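Long-range contacts in ssDNA binding protein (Aeropyrum pernix, PDB 4PSN), which binds single-stranded DNA, probably holding it in a system of tunnels that runs between its subunits: residues G164-K175 with F198-A209; V129-R140 with V213-K221. One frame throughout, in Å; residues are numbered along the deposited sequence. Where two conformers were deposited one is given.

Contact 1 (G164-K175 with F198-A209)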
# COMPACT_ATOMS: atom_id res chain seq x y z
N GLY C 164 -3.10 18.95 26.57
CA GLY C 164 -1.87 19.08 25.82
C GLY C 164 -1.61 17.87 24.98
O GLY C 164 -2.46 16.99 24.88
N ALA C 165 -0.42 17.82 24.38
CA ALA C 165 -0.10 16.75 23.45
C ALA C 165 1.41 16.67 23.31
O ALA C 165 2.08 17.69 23.43
CB ALA C 165 -0.74 17.06 22.09
N VAL C 166 1.94 15.47 23.04
CA VAL C 166 3.34 15.30 22.62
C VAL C 166 3.38 14.36 21.42
O VAL C 166 2.47 13.55 21.22
CB VAL C 166 4.23 14.73 23.76
CG1 VAL C 166 4.26 15.68 24.99
CG2 VAL C 166 3.74 13.37 24.18
N VAL C 167 4.43 14.47 20.63
CA VAL C 167 4.57 13.61 19.46
C VAL C 167 5.63 12.53 19.68
O VAL C 167 5.66 11.53 18.97
CB VAL C 167 4.93 14.42 18.20
CG1 VAL C 167 3.86 15.45 17.93
CG2 VAL C 167 6.31 15.08 18.37
N GLU C 168 6.50 12.74 20.67
CA GLU C 168 7.54 11.76 20.99
C GLU C 168 7.56 11.62 22.50
O GLU C 168 7.25 12.57 23.20
CB GLU C 168 8.92 12.26 20.55
CG GLU C 168 9.11 12.34 19.03
CD GLU C 168 10.39 13.09 18.65
OE1 GLU C 168 11.20 13.42 19.55
OE2 GLU C 168 10.59 13.35 17.44
N PRO C 169 7.96 10.44 23.01
CA PRO C 169 8.48 9.30 22.26
C PRO C 169 7.37 8.46 21.62
O PRO C 169 7.67 7.50 20.94
CB PRO C 169 9.21 8.47 23.33
CG PRO C 169 8.48 8.81 24.63
CD PRO C 169 8.09 10.25 24.48
N THR C 170 6.12 8.83 21.85
CA THR C 170 4.99 8.23 21.17
C THR C 170 3.88 9.29 21.20
O THR C 170 3.83 10.09 22.13
CB THR C 170 4.54 6.92 21.86
OG1 THR C 170 3.63 6.21 21.01
CG2 THR C 170 3.88 7.20 23.23
N PRO C 171 3.04 9.34 20.17
CA PRO C 171 2.05 10.43 20.14
C PRO C 171 0.96 10.27 21.21
O PRO C 171 0.26 9.25 21.25
CB PRO C 171 1.47 10.36 18.73
CG PRO C 171 2.53 9.62 17.91
CD PRO C 171 3.06 8.59 18.89
N LEU C 172 0.83 11.29 22.06
CA LEU C 172 -0.09 11.26 23.20
C LEU C 172 -0.89 12.54 23.33
O LEU C 172 -0.37 13.64 23.15
CB LEU C 172 0.68 11.07 24.51
CG LEU C 172 1.46 9.77 24.66
CD1 LEU C 172 2.36 9.87 25.88
CD2 LEU C 172 0.49 8.60 24.79
N LEU C 173 -2.17 12.38 23.63
CA LEU C 173 -3.06 13.51 23.82
C LEU C 173 -3.60 13.51 25.25
O LEU C 173 -4.24 12.55 25.68
CB LEU C 173 -4.21 13.45 22.82
CG LEU C 173 -4.22 14.53 21.75
CD1 LEU C 173 -2.89 14.59 21.05
CD2 LEU C 173 -5.34 14.28 20.75
N LEU C 174 -3.31 14.57 25.98
CA LEU C 174 -3.88 14.73 27.31
C LEU C 174 -5.19 15.51 27.16
O LEU C 174 -5.17 16.68 26.79
CB LEU C 174 -2.90 15.49 28.22
CG LEU C 174 -3.36 15.80 29.64
CD1 LEU C 174 -3.41 14.52 30.47
CD2 LEU C 174 -2.44 16.83 30.29
N LYS C 175 -6.31 14.83 27.41
CA LYS C 175 -7.64 15.43 27.35
C LYS C 175 -7.88 16.38 28.52
O LYS C 175 -7.21 16.27 29.55
CB LYS C 175 -8.71 14.33 27.42
CG LYS C 175 -8.45 13.14 26.52
CD LYS C 175 -8.73 13.47 25.08
CE LYS C 175 -8.78 12.22 24.23
NZ LYS C 175 -9.68 12.41 23.06
N PHE C 198 0.62 12.59 31.75
CA PHE C 198 0.73 11.95 30.44
C PHE C 198 0.77 10.43 30.51
O PHE C 198 0.55 9.76 29.50
CB PHE C 198 1.93 12.50 29.65
CG PHE C 198 1.58 13.70 28.80
CD1 PHE C 198 1.10 13.53 27.51
CD2 PHE C 198 1.68 14.98 29.31
CE1 PHE C 198 0.75 14.61 26.72
CE2 PHE C 198 1.33 16.10 28.53
CZ PHE C 198 0.86 15.91 27.24
N SER C 199 1.04 9.88 31.70
CA SER C 199 0.97 8.43 31.88
C SER C 199 -0.46 7.88 31.70
O SER C 199 -0.66 6.69 31.56
CB SER C 199 1.51 8.02 33.26
OG SER C 199 0.56 8.31 34.26
N GLU C 200 -1.45 8.77 31.71
CA GLU C 200 -2.83 8.36 31.48
C GLU C 200 -3.41 9.01 30.22
O GLU C 200 -4.61 8.96 29.97
CB GLU C 200 -3.70 8.74 32.68
CG GLU C 200 -3.36 7.96 33.94
CD GLU C 200 -4.33 8.24 35.08
OE1 GLU C 200 -4.48 9.43 35.46
OE2 GLU C 200 -4.93 7.27 35.59
N ALA C 201 -2.54 9.63 29.44
CA ALA C 201 -2.96 10.32 28.22
C ALA C 201 -3.41 9.30 27.16
O ALA C 201 -3.09 8.12 27.24
CB ALA C 201 -1.80 11.16 27.68
N GLN C 202 -4.12 9.77 26.15
CA GLN C 202 -4.61 8.89 25.08
C GLN C 202 -3.54 8.71 23.98
O GLN C 202 -2.93 9.67 23.54
CB GLN C 202 -5.88 9.50 24.48
CG GLN C 202 -6.52 8.66 23.39
CD GLN C 202 -7.73 9.33 22.73
OE1 GLN C 202 -7.67 10.48 22.30
NE2 GLN C 202 -8.83 8.59 22.65
N ASN C 203 -3.33 7.47 23.54
CA ASN C 203 -2.48 7.20 22.38
C ASN C 203 -3.20 7.53 21.08
O ASN C 203 -4.30 7.03 20.84
CB ASN C 203 -2.08 5.73 22.37
CG ASN C 203 -1.34 5.33 23.62
OD1 ASN C 203 -1.94 4.89 24.60
ND2 ASN C 203 -0.03 5.50 23.60
N VAL C 204 -2.60 8.37 20.26
CA VAL C 204 -3.24 8.82 19.03
C VAL C 204 -2.28 8.69 17.85
O VAL C 204 -1.11 8.34 18.02
CB VAL C 204 -3.69 10.29 19.14
CG1 VAL C 204 -4.77 10.43 20.22
CG2 VAL C 204 -2.50 11.18 19.45
N GLU C 205 -2.77 8.99 16.66
CA GLU C 205 -1.87 9.12 15.52
C GLU C 205 -1.09 10.42 15.60
O GLU C 205 -1.56 11.41 16.17
CB GLU C 205 -2.65 9.03 14.20
CG GLU C 205 -3.30 7.66 14.01
CD GLU C 205 -3.73 7.36 12.57
OE1 GLU C 205 -3.72 8.27 11.72
OE2 GLU C 205 -4.08 6.19 12.29
N LYS C 206 0.13 10.41 15.05
CA LYS C 206 1.04 11.53 15.16
C LYS C 206 0.44 12.88 14.70
O LYS C 206 0.61 13.91 15.36
CB LYS C 206 2.33 11.23 14.38
CG LYS C 206 3.46 12.21 14.66
CD LYS C 206 4.66 11.95 13.75
CE LYS C 206 5.95 12.51 14.34
NZ LYS C 206 7.08 12.62 13.36
N ARG C 207 -0.26 12.87 13.57
CA ARG C 207 -0.90 14.09 13.07
C ARG C 207 -1.90 14.71 14.06
O ARG C 207 -2.05 15.93 14.12
CB ARG C 207 -1.58 13.84 11.71
CG ARG C 207 -2.10 15.10 11.02
CD ARG C 207 -2.60 14.80 9.59
NE ARG C 207 -1.50 14.44 8.68
CZ ARG C 207 -1.27 13.21 8.22
NH1 ARG C 207 -2.06 12.20 8.54
NH2 ARG C 207 -0.23 13.00 7.42
N GLU C 208 -2.59 13.88 14.84
CA GLU C 208 -3.57 14.42 15.77
C GLU C 208 -2.82 15.22 16.82
O GLU C 208 -3.25 16.31 17.21
CB GLU C 208 -4.38 13.31 16.45
CG GLU C 208 -5.08 12.36 15.48
CD GLU C 208 -5.91 11.30 16.21
OE1 GLU C 208 -5.59 10.10 16.12
OE2 GLU C 208 -6.89 11.68 16.88
N ALA C 209 -1.70 14.66 17.28
CA ALA C 209 -0.91 15.31 18.33
C ALA C 209 -0.30 16.57 17.76
O ALA C 209 -0.29 17.60 18.41
CB ALA C 209 0.18 14.36 18.87
O HOH W 1 0.94 6.60 21.24
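The short strand 202-203 is the outermost strand, within this chain, of the antiparallel sheet of the C-terminal domain, and it pairs with strand 172-180. Leu173 and Gln202 form a hydrogen-bonded pair, with Leu173 N to Gln202 O and Gln202 N to Leu173 O both at 2.8 Å. Val204 N extends the pairing to Pro171 O, coming from well above that carbonyl's plane. Water 1 donates to the same Pro171 O and accepts from Asn203 ND2. With CG anti to the carbonyl carbon (chi1 -59°), Asn203 sets its amide beside Leu172 CD2 (ND2 to CD2 3.4 Å).

The aromatic ring of Phe198, at the end of helix 186-198, lies between Leu174 and Val166. Leu174 CB makes a CH-pi contact over one face, 4.2 Å from the centroid, and Val166 CG1 covers the opposite face. Leu172 O and Ala165 N meet the ring's edge.

On the other side of the sheet, Leu173 CD1 reaches Ala209 CB (3.8 Å) and Val204 CG2, while Pro171 CG rests on Lys206 CA. This is an alpha+beta fold, an antiparallel sheet with helix 186-198 on one face and helix 206-218 on the other, joined through edge strand 202-203.

Contact 2 (V129-R140 with V213-K221); sequences VGETDVGDVVYR and VNEILSLVK
Strand 137-140 and helix 213-218 run at 128° to each other with their axes 9.1 Å apart, and the chain leaving the helix passes close to the hairpin 129-140, bringing the CA atoms of Thr132 and Val220 within 4.9 Å. The hairpin carries a classic beta bulge, in which Val129 and Gly130 both face Val138.

Val220 fits over this bulge. Val129 CG1 touches both of its methyls, at 3.7 Å from Val220 CG1 and slightly farther from CG2. Val220 CG1, anti to the backbone N (chi1 -178°), alone comes over the CA of Gly130, while CG2 alone packs on Val138, 3.5 Å from Val138 CG1. The same Val138 CG1 also touches Ile216 CG2 at 3.8 Å and, more loosely, Leu217 CD2, so one methyl collects three side chains from the helix and its continuation. Ile216 goes on to Ala150 and Ile152 of the next strand.

Nearer the turn, packing and polar contacts mix. Thr132 CG2 runs alongside Leu219 CB at 3.7 Å. Water 2 donates to both Asp133 OD2 and Leu219 O, linking the type I turn 132-135 to the carbonyl of Leu219. Lys221 N gives a weak hydrogen bond to Glu131 O, 3.3 Å long. The third subunit borders this end too, its Arg176 packing on Leu219.

Valine, isoleucine and leucine methyls therefore do most of the holding between the helix and the hairpin, while the direct polar link is one weak backbone bond, helped by a bridging water. That chemistry is consistent with a grip that rests mainly on close methyl packing round Val138, with a single water and a weak bond toward the exposed, poorly ordered Lys221.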
# COMPACT_ATOMS: atom_id res chain seq x y z
N VAL C 129 6.18 29.11 28.03
CA VAL C 129 6.25 29.89 26.80
C VAL C 129 5.65 31.27 27.00
O VAL C 129 6.23 32.27 26.58
CB VAL C 129 5.45 29.22 25.67
CG1 VAL C 129 5.49 30.10 24.41
CG2 VAL C 129 5.98 27.84 25.39
N GLY C 130 4.47 31.33 27.60
CA GLY C 130 3.78 32.60 27.76
C GLY C 130 2.33 32.43 28.17
O GLY C 130 1.90 31.33 28.49
N GLU C 131 1.59 33.53 28.16
CA GLU C 131 0.16 33.52 28.46
C GLU C 131 -0.65 33.91 27.24
O GLU C 131 -0.22 34.72 26.42
CB GLU C 131 -0.15 34.48 29.61
CG GLU C 131 0.34 34.00 30.96
CD GLU C 131 -0.12 34.89 32.11
OE1 GLU C 131 -1.00 35.75 31.89
OE2 GLU C 131 0.40 34.72 33.24
N THR C 132 -1.84 33.33 27.12
CA THR C 132 -2.75 33.70 26.05
C THR C 132 -3.51 34.97 26.43
O THR C 132 -3.45 35.43 27.57
CB THR C 132 -3.81 32.64 25.84
OG1 THR C 132 -4.69 32.64 26.97
CG2 THR C 132 -3.16 31.26 25.65
N ASP C 133 -4.25 35.51 25.47
CA ASP C 133 -4.97 36.76 25.71
C ASP C 133 -5.96 36.63 26.87
O ASP C 133 -6.23 37.60 27.56
CB ASP C 133 -5.70 37.21 24.43
CG ASP C 133 -4.75 37.38 23.24
OD1 ASP C 133 -5.00 38.28 22.41
OD2 ASP C 133 -3.78 36.61 23.12
N VAL C 134 -6.50 35.43 27.08
CA VAL C 134 -7.48 35.25 28.14
C VAL C 134 -6.84 34.72 29.42
O VAL C 134 -7.54 34.35 30.36
CB VAL C 134 -8.64 34.34 27.69
CG1 VAL C 134 -9.35 34.95 26.50
CG2 VAL C 134 -8.12 32.96 27.33
N GLY C 135 -5.51 34.68 29.45
CA GLY C 135 -4.78 34.28 30.65
C GLY C 135 -4.52 32.79 30.89
O GLY C 135 -4.20 32.41 32.01
N ASP C 136 -4.65 31.95 29.86
CA ASP C 136 -4.19 30.57 29.98
C ASP C 136 -2.67 30.62 29.99
O ASP C 136 -2.07 31.53 29.41
CB ASP C 136 -4.61 29.70 28.79
CG ASP C 136 -6.07 29.86 28.41
OD1 ASP C 136 -6.92 29.14 28.97
OD2 ASP C 136 -6.36 30.67 27.51
N VAL C 137 -2.03 29.63 30.61
CA VAL C 137 -0.57 29.54 30.59
C VAL C 137 -0.12 28.41 29.66
O VAL C 137 -0.62 27.28 29.75
CB VAL C 137 -0.01 29.30 31.99
CG1 VAL C 137 1.53 29.44 31.98
CG2 VAL C 137 -0.63 30.29 32.96
N VAL C 138 0.82 28.70 28.77
CA VAL C 138 1.30 27.73 27.79
C VAL C 138 2.74 27.30 28.07
O VAL C 138 3.61 28.14 28.28
CB VAL C 138 1.17 28.27 26.35
CG1 VAL C 138 1.90 27.36 25.36
CG2 VAL C 138 -0.30 28.40 25.98
N TYR C 139 2.96 25.99 28.07
CA TYR C 139 4.28 25.42 28.30
C TYR C 139 4.68 24.58 27.11
O TYR C 139 3.85 23.88 26.52
CB TYR C 139 4.29 24.49 29.53
CG TYR C 139 3.93 25.18 30.80
CD1 TYR C 139 4.92 25.63 31.68
CD2 TYR C 139 2.61 25.40 31.13
CE1 TYR C 139 4.59 26.27 32.85
CE2 TYR C 139 2.28 26.04 32.28
CZ TYR C 139 3.27 26.48 33.14
OH TYR C 139 2.90 27.12 34.29
N ARG C 140 5.95 24.65 26.75
CA ARG C 140 6.53 23.65 25.86
C ARG C 140 6.87 22.39 26.65
O ARG C 140 7.32 22.46 27.80
CB ARG C 140 7.82 24.17 25.21
CG ARG C 140 7.61 25.14 24.05
CD ARG C 140 8.93 25.38 23.31
NE ARG C 140 10.07 25.33 24.23
CZ ARG C 140 10.59 26.39 24.85
NH1 ARG C 140 10.07 27.60 24.64
NH2 ARG C 140 11.62 26.25 25.68
N VAL C 213 -0.67 20.47 19.36
CA VAL C 213 0.53 21.23 19.73
C VAL C 213 0.53 22.58 19.02
O VAL C 213 0.71 23.63 19.64
CB VAL C 213 1.81 20.43 19.40
CG1 VAL C 213 3.08 21.27 19.62
CG2 VAL C 213 1.85 19.16 20.23
N ASN C 214 0.31 22.57 17.71
CA ASN C 214 0.28 23.81 16.94
C ASN C 214 -0.83 24.77 17.35
O ASN C 214 -0.61 25.98 17.43
CB ASN C 214 0.19 23.53 15.44
CG ASN C 214 1.52 23.07 14.86
OD1 ASN C 214 2.59 23.33 15.43
ND2 ASN C 214 1.47 22.38 13.72
N GLU C 215 -2.01 24.24 17.62
CA GLU C 215 -3.12 25.09 18.01
C GLU C 215 -2.83 25.72 19.37
O GLU C 215 -3.20 26.86 19.63
CB GLU C 215 -4.44 24.33 18.08
CG GLU C 215 -5.58 25.24 18.55
CD GLU C 215 -6.93 24.53 18.68
OE1 GLU C 215 -7.01 23.33 18.35
OE2 GLU C 215 -7.91 25.19 19.11
N ILE C 216 -2.18 24.96 20.25
CA ILE C 216 -1.82 25.51 21.56
C ILE C 216 -0.72 26.55 21.41
O ILE C 216 -0.79 27.63 21.97
CB ILE C 216 -1.33 24.42 22.52
CG1 ILE C 216 -2.50 23.53 22.96
CG2 ILE C 216 -0.62 25.06 23.72
CD1 ILE C 216 -2.06 22.37 23.87
N LEU C 217 0.33 26.24 20.66
CA LEU C 217 1.39 27.23 20.51
C LEU C 217 0.92 28.51 19.80
O LEU C 217 1.40 29.60 20.11
CB LEU C 217 2.62 26.62 19.81
CG LEU C 217 3.35 25.56 20.64
CD1 LEU C 217 4.45 24.91 19.82
CD2 LEU C 217 3.91 26.16 21.96
N SER C 218 -0.04 28.39 18.88
CA SER C 218 -0.55 29.55 18.16
C SER C 218 -1.29 30.53 19.07
O SER C 218 -1.43 31.71 18.74
CB SER C 218 -1.45 29.13 16.98
OG SER C 218 -2.71 28.69 17.45
N LEU C 219 -1.77 30.06 20.21
CA LEU C 219 -2.52 30.92 21.13
C LEU C 219 -1.61 31.85 21.91
O LEU C 219 -2.08 32.80 22.53
CB LEU C 219 -3.33 30.09 22.12
CG LEU C 219 -4.41 29.25 21.46
CD1 LEU C 219 -5.10 28.35 22.47
CD2 LEU C 219 -5.40 30.21 20.80
N VAL C 220 -0.31 31.59 21.90
CA VAL C 220 0.57 32.36 22.76
C VAL C 220 0.75 33.79 22.27
O VAL C 220 1.01 34.01 21.09
CB VAL C 220 1.95 31.72 22.92
CG1 VAL C 220 2.78 32.54 23.86
CG2 VAL C 220 1.81 30.30 23.42
N LYS C 221 0.60 34.72 23.21
CA LYS C 221 0.85 36.16 23.04
C LYS C 221 -0.36 36.98 23.48
O LYS C 221 -0.48 37.36 24.65
CB LYS C 221 1.25 36.53 21.61
CG LYS C 221 2.68 37.07 21.50
CD LYS C 221 2.87 37.90 20.24
CE LYS C 221 1.87 39.05 20.19
NZ LYS C 221 1.96 39.92 21.40
O HOH W 2 -4.56 34.06 22.77

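Overall arrangement
Both contacts lay helix 206-218 on the same antiparallel sheet, contact 1 at its start and contact 2 at its end; in sequence, both segments of contact 1 fall between those of contact 2. Their centres are about 18 Å apart, yet they touch where Ala165 meets Val213 and Gly164 meets Ile216. Contact 1 is largely buried and combines strand pairing with aromatic and aliphatic packing; contact 2 is partly exposed, mostly methyl packing that gives way to water and a weak bond at the end of the modelled chain. Both border the third subunit, whose side chains pair in charge with Lys175 and Glu208 of contact 1 and with Glu215 of contact 2.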